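Long-range contact in methyl-accepting chemotaxis protein (Vibrio parahaemolyticus, PDB 4EXO), which is a chemotaxis receptor whose periplasmic PAS-like Cache domain holds pyruvate and probably senses small molecules outside the cell to guide swimming: residues D88-L98 and G107-K115. Numbering follows the deposited sequence.
Sequences DENGVAVIAGL and GFLYFSWHK. With PYR (pyruvic acid), chain B.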
loop_
_atom_site.group_PDB
_atom_site.type_symbol
_atom_site.label_atom_id
_atom_site.label_comp_id
_atom_site.label_asym_id
_atom_site.label_seq_id
_atom_site.Cartn_x
_atom_site.Cartn_y
_atom_site.Cartn_z
ATOM N N ASP A 88 -1.485 6.891 -26.449
ATOM C CA ASP A 88 -0.082 6.459 -26.316
ATOM C C ASP A 88 0.534 6.214 -27.709
ATOM O O ASP A 88 -0.112 6.497 -28.743
ATOM C CB ASP A 88 0.089 5.286 -25.349
ATOM C CG ASP A 88 -0.430 3.936 -25.919
ATOM O OD1 ASP A 88 -0.753 3.837 -27.149
ATOM O OD2 ASP A 88 -0.476 2.966 -25.134
ATOM N N GLU A 89 1.778 5.720 -27.738
ATOM C CA GLU A 89 2.500 5.517 -29.004
ATOM C C GLU A 89 1.854 4.446 -29.899
ATOM O O GLU A 89 2.164 4.393 -31.089
ATOM C CB GLU A 89 3.968 5.122 -28.742
ATOM C CG GLU A 89 4.114 3.730 -28.133
ATOM C CD GLU A 89 5.505 3.459 -27.606
ATOM O OE1 GLU A 89 5.892 4.100 -26.604
ATOM O OE2 GLU A 89 6.197 2.583 -28.191
ATOM N N ASN A 90 0.968 3.611 -29.327
ATOM C CA ASN A 90 0.264 2.550 -30.080
ATOM C C ASN A 90 -1.179 2.914 -30.393
ATOM O O ASN A 90 -1.960 2.069 -30.851
ATOM C CB ASN A 90 0.326 1.199 -29.352
ATOM C CG ASN A 90 1.744 0.739 -29.146
ATOM O OD1 ASN A 90 2.565 0.843 -30.070
ATOM N ND2 ASN A 90 2.074 0.304 -27.924
ATOM N N GLY A 91 -1.529 4.157 -30.116
ATOM C CA GLY A 91 -2.871 4.684 -30.386
ATOM C C GLY A 91 -3.906 4.257 -29.361
ATOM O O GLY A 91 -5.112 4.307 -29.656
ATOM N N VAL A 92 -3.467 3.829 -28.174
ATOM C CA VAL A 92 -4.422 3.491 -27.090
ATOM C C VAL A 92 -4.929 4.803 -26.464
ATOM O O VAL A 92 -4.113 5.636 -26.048
ATOM C CB VAL A 92 -3.811 2.589 -25.975
ATOM C CG1 VAL A 92 -4.861 2.420 -24.762
ATOM C CG2 VAL A 92 -3.436 1.219 -26.503
ATOM N N ALA A 93 -6.258 5.003 -26.410
ATOM C CA ALA A 93 -6.818 6.171 -25.743
ATOM C C ALA A 93 -6.784 5.897 -24.250
ATOM O O ALA A 93 -7.697 5.281 -23.663
ATOM C CB ALA A 93 -8.251 6.492 -26.234
ATOM N N VAL A 94 -5.678 6.308 -23.639
ATOM C CA VAL A 94 -5.363 5.891 -22.272
ATOM C C VAL A 94 -6.378 6.385 -21.220
ATOM O O VAL A 94 -6.840 5.594 -20.390
ATOM C CB VAL A 94 -3.905 6.375 -21.865
ATOM C CG1 VAL A 94 -3.564 5.969 -20.390
ATOM C CG2 VAL A 94 -2.871 5.790 -22.845
ATOM N N ILE A 95 -6.665 7.689 -21.234
ATOM C CA ILE A 95 -7.498 8.301 -20.182
ATOM C C ILE A 95 -8.954 7.826 -20.343
ATOM O O ILE A 95 -9.628 7.424 -19.357
ATOM C CB ILE A 95 -7.352 9.861 -20.137
ATOM C CG1 ILE A 95 -6.086 10.271 -19.368
ATOM C CG2 ILE A 95 -8.426 10.498 -19.247
ATOM C CD1 ILE A 95 -4.842 9.682 -19.826
ATOM N N ALA A 96 -9.440 7.853 -21.568
ATOM C CA ALA A 96 -10.812 7.390 -21.807
ATOM C C ALA A 96 -10.924 5.904 -21.436
ATOM O O ALA A 96 -11.935 5.466 -20.868
ATOM C CB ALA A 96 -11.206 7.592 -23.256
ATOM N N GLY A 97 -9.879 5.143 -21.768
ATOM C CA GLY A 97 -9.861 3.709 -21.481
ATOM C C GLY A 97 -9.885 3.422 -19.986
ATOM O O GLY A 97 -10.563 2.490 -19.551
ATOM N N LEU A 98 -9.153 4.214 -19.189
ATOM C CA LEU A 98 -9.136 4.010 -17.736
ATOM C C LEU A 98 -10.450 4.438 -17.101
ATOM O O LEU A 98 -10.937 3.796 -16.130
ATOM C CB LEU A 98 -7.978 4.755 -17.059
ATOM C CG LEU A 98 -6.574 4.162 -17.293
ATOM C CD1 LEU A 98 -5.481 5.246 -17.018
ATOM C CD2 LEU A 98 -6.372 2.958 -16.371
ATOM N N GLY A 107 -11.488 -2.610 -14.508
ATOM C CA GLY A 107 -10.518 -1.683 -13.904
ATOM C C GLY A 107 -9.170 -1.666 -14.616
ATOM O O GLY A 107 -8.381 -0.731 -14.405
ATOM N N PHE A 108 -8.904 -2.672 -15.455
ATOM C CA PHE A 108 -7.553 -2.868 -16.021
ATOM C C PHE A 108 -7.469 -2.316 -17.436
ATOM O O PHE A 108 -8.448 -2.369 -18.214
ATOM C CB PHE A 108 -7.128 -4.352 -16.026
ATOM C CG PHE A 108 -6.870 -4.913 -14.640
ATOM C CD1 PHE A 108 -5.674 -4.645 -13.973
ATOM C CD2 PHE A 108 -7.841 -5.669 -14.001
ATOM C CE1 PHE A 108 -5.457 -5.138 -12.686
ATOM C CE2 PHE A 108 -7.646 -6.166 -12.732
ATOM C CZ PHE A 108 -6.456 -5.897 -12.068
ATOM N N LEU A 109 -6.287 -1.796 -17.781
ATOM C CA LEU A 109 -6.025 -1.334 -19.142
ATOM C C LEU A 109 -4.533 -1.464 -19.431
ATOM O O LEU A 109 -3.712 -1.011 -18.613
ATOM C CB LEU A 109 -6.435 0.131 -19.320
ATOM C CG LEU A 109 -6.358 0.651 -20.767
ATOM C CD1 LEU A 109 -7.499 0.035 -21.685
ATOM C CD2 LEU A 109 -6.368 2.214 -20.829
ATOM N N TYR A 110 -4.182 -2.049 -20.592
ATOM C CA TYR A 110 -2.769 -2.060 -21.041
ATOM C C TYR A 110 -2.519 -0.789 -21.877
ATOM O O TYR A 110 -3.335 -0.426 -22.734
ATOM C CB TYR A 110 -2.465 -3.281 -21.927
ATOM C CG TYR A 110 -2.360 -4.591 -21.217
ATOM C CD1 TYR A 110 -1.145 -4.999 -20.649
ATOM C CD2 TYR A 110 -3.474 -5.444 -21.095
ATOM C CE1 TYR A 110 -1.030 -6.226 -19.990
ATOM C CE2 TYR A 110 -3.367 -6.673 -20.442
ATOM C CZ TYR A 110 -2.131 -7.050 -19.900
ATOM O OH TYR A 110 -1.980 -8.242 -19.248
ATOM N N PHE A 111 -1.391 -0.108 -21.637
ATOM C CA PHE A 111 -1.015 1.087 -22.396
ATOM C C PHE A 111 0.449 1.363 -22.079
ATOM O O PHE A 111 1.006 0.732 -21.201
ATOM C CB PHE A 111 -1.869 2.316 -22.013
ATOM C CG PHE A 111 -1.825 2.691 -20.537
ATOM C CD1 PHE A 111 -0.961 3.707 -20.089
ATOM C CD2 PHE A 111 -2.689 2.065 -19.599
ATOM C CE1 PHE A 111 -0.946 4.100 -18.711
ATOM C CE2 PHE A 111 -2.669 2.418 -18.242
ATOM C CZ PHE A 111 -1.792 3.439 -17.779
ATOM N N SER A 112 1.057 2.288 -22.817
ATOM C CA SER A 112 2.431 2.745 -22.538
ATOM C C SER A 112 2.362 4.131 -21.929
ATOM O O SER A 112 1.481 4.924 -22.265
ATOM C CB SER A 112 3.269 2.783 -23.811
ATOM O OG SER A 112 3.552 1.461 -24.230
ATOM N N TRP A 113 3.289 4.396 -21.011
ATOM C CA TRP A 113 3.355 5.652 -20.300
ATOM C C TRP A 113 4.811 5.867 -19.857
ATOM O O TRP A 113 5.612 4.908 -19.742
ATOM C CB TRP A 113 2.422 5.634 -19.072
ATOM C CG TRP A 113 2.121 7.016 -18.558
ATOM C CD1 TRP A 113 2.832 7.717 -17.600
ATOM C CD2 TRP A 113 1.051 7.877 -18.976
ATOM N NE1 TRP A 113 2.264 8.958 -17.416
ATOM C CE2 TRP A 113 1.158 9.073 -18.226
ATOM C CE3 TRP A 113 -0.006 7.741 -19.909
ATOM C CZ2 TRP A 113 0.277 10.152 -18.387
ATOM C CZ3 TRP A 113 -0.897 8.819 -20.060
ATOM C CH2 TRP A 113 -0.759 9.999 -19.292
ATOM N N HIS A 114 5.141 7.121 -19.578
ATOM C CA HIS A 114 6.418 7.449 -18.933
ATOM C C HIS A 114 6.663 6.487 -17.753
ATOM O O HIS A 114 5.794 6.275 -16.909
ATOM C CB HIS A 114 6.352 8.884 -18.426
ATOM C CG HIS A 114 7.511 9.288 -17.554
ATOM N ND1 HIS A 114 7.457 9.239 -16.177
ATOM C CD2 HIS A 114 8.713 9.824 -17.867
ATOM C CE1 HIS A 114 8.589 9.706 -15.677
ATOM N NE2 HIS A 114 9.362 10.087 -16.685
ATOM N N LYS A 115 7.861 5.916 -17.703
ATOM C CA LYS A 115 8.269 5.066 -16.595
ATOM C C LYS A 115 9.374 5.815 -15.796
ATOM O O LYS A 115 10.449 6.083 -16.345
ATOM C CB LYS A 115 8.840 3.759 -17.160
ATOM C CG LYS A 115 9.356 2.785 -16.101
ATOM C CD LYS A 115 9.796 1.458 -16.753
ATOM C CE LYS A 115 10.326 0.489 -15.707
ATOM N NZ LYS A 115 10.750 -0.838 -16.293
HETATM C C PYR B . -0.204 7.296 -15.656
HETATM O O PYR B . -0.011 6.033 -15.969
HETATM O OXT PYR B . 0.703 7.917 -14.927
HETATM C CA PYR B . -1.355 7.991 -16.096
HETATM O O3 PYR B . -1.459 9.218 -15.743
HETATM C CB PYR B . -2.440 7.386 -16.978
HETATM O O HOH W 1 6.341 1.659 -24.772
#
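Val94 lays its CG1 methyl over one face of the Phe111 ring, 3.6 Å from the centroid and 17° off the normal, a CH-pi contact. The same methyl meets Trp113 CZ3 at 3.9 Å, while Leu98 CD1 reaches Phe111 CE2 at 4.2 Å. A chi1 of 57°, with CG between the backbone N and the carbonyl carbon, swings the Phe111 ring toward the pyruvate and brings its edge to the ligand's carboxylate oxygen O. The carboxyl carbon lies over the Trp113 face, and the methyl against Val94 and Leu98. Near the start of the strand, Leu109 CD2 presses on the first helical turn, 3.4 Å from Val94 O and close to Gly97. At the polar edge, Ser112 N donates a nearly straight bond (2.9 Å, 165°) to Asp88 OD2, on the anti side of the carboxylate. Asp88 OD1 meanwhile takes Asn90 N, closing an Asx turn, and Val92 N from the opposite face. A water joins Ser112 OG to Glu89 OE1, weakly at the latter. The apolar wall probably contributes shape, while Lys124, Tyr59, Tyr63 and His72 hydrogen-bond the ligand. The polar edge exemplifies a general principle: one carboxylate can serve a turn, here type I Asp88-Gly91, with one oxygen and an edge strand of the Cache-domain sheet with the other.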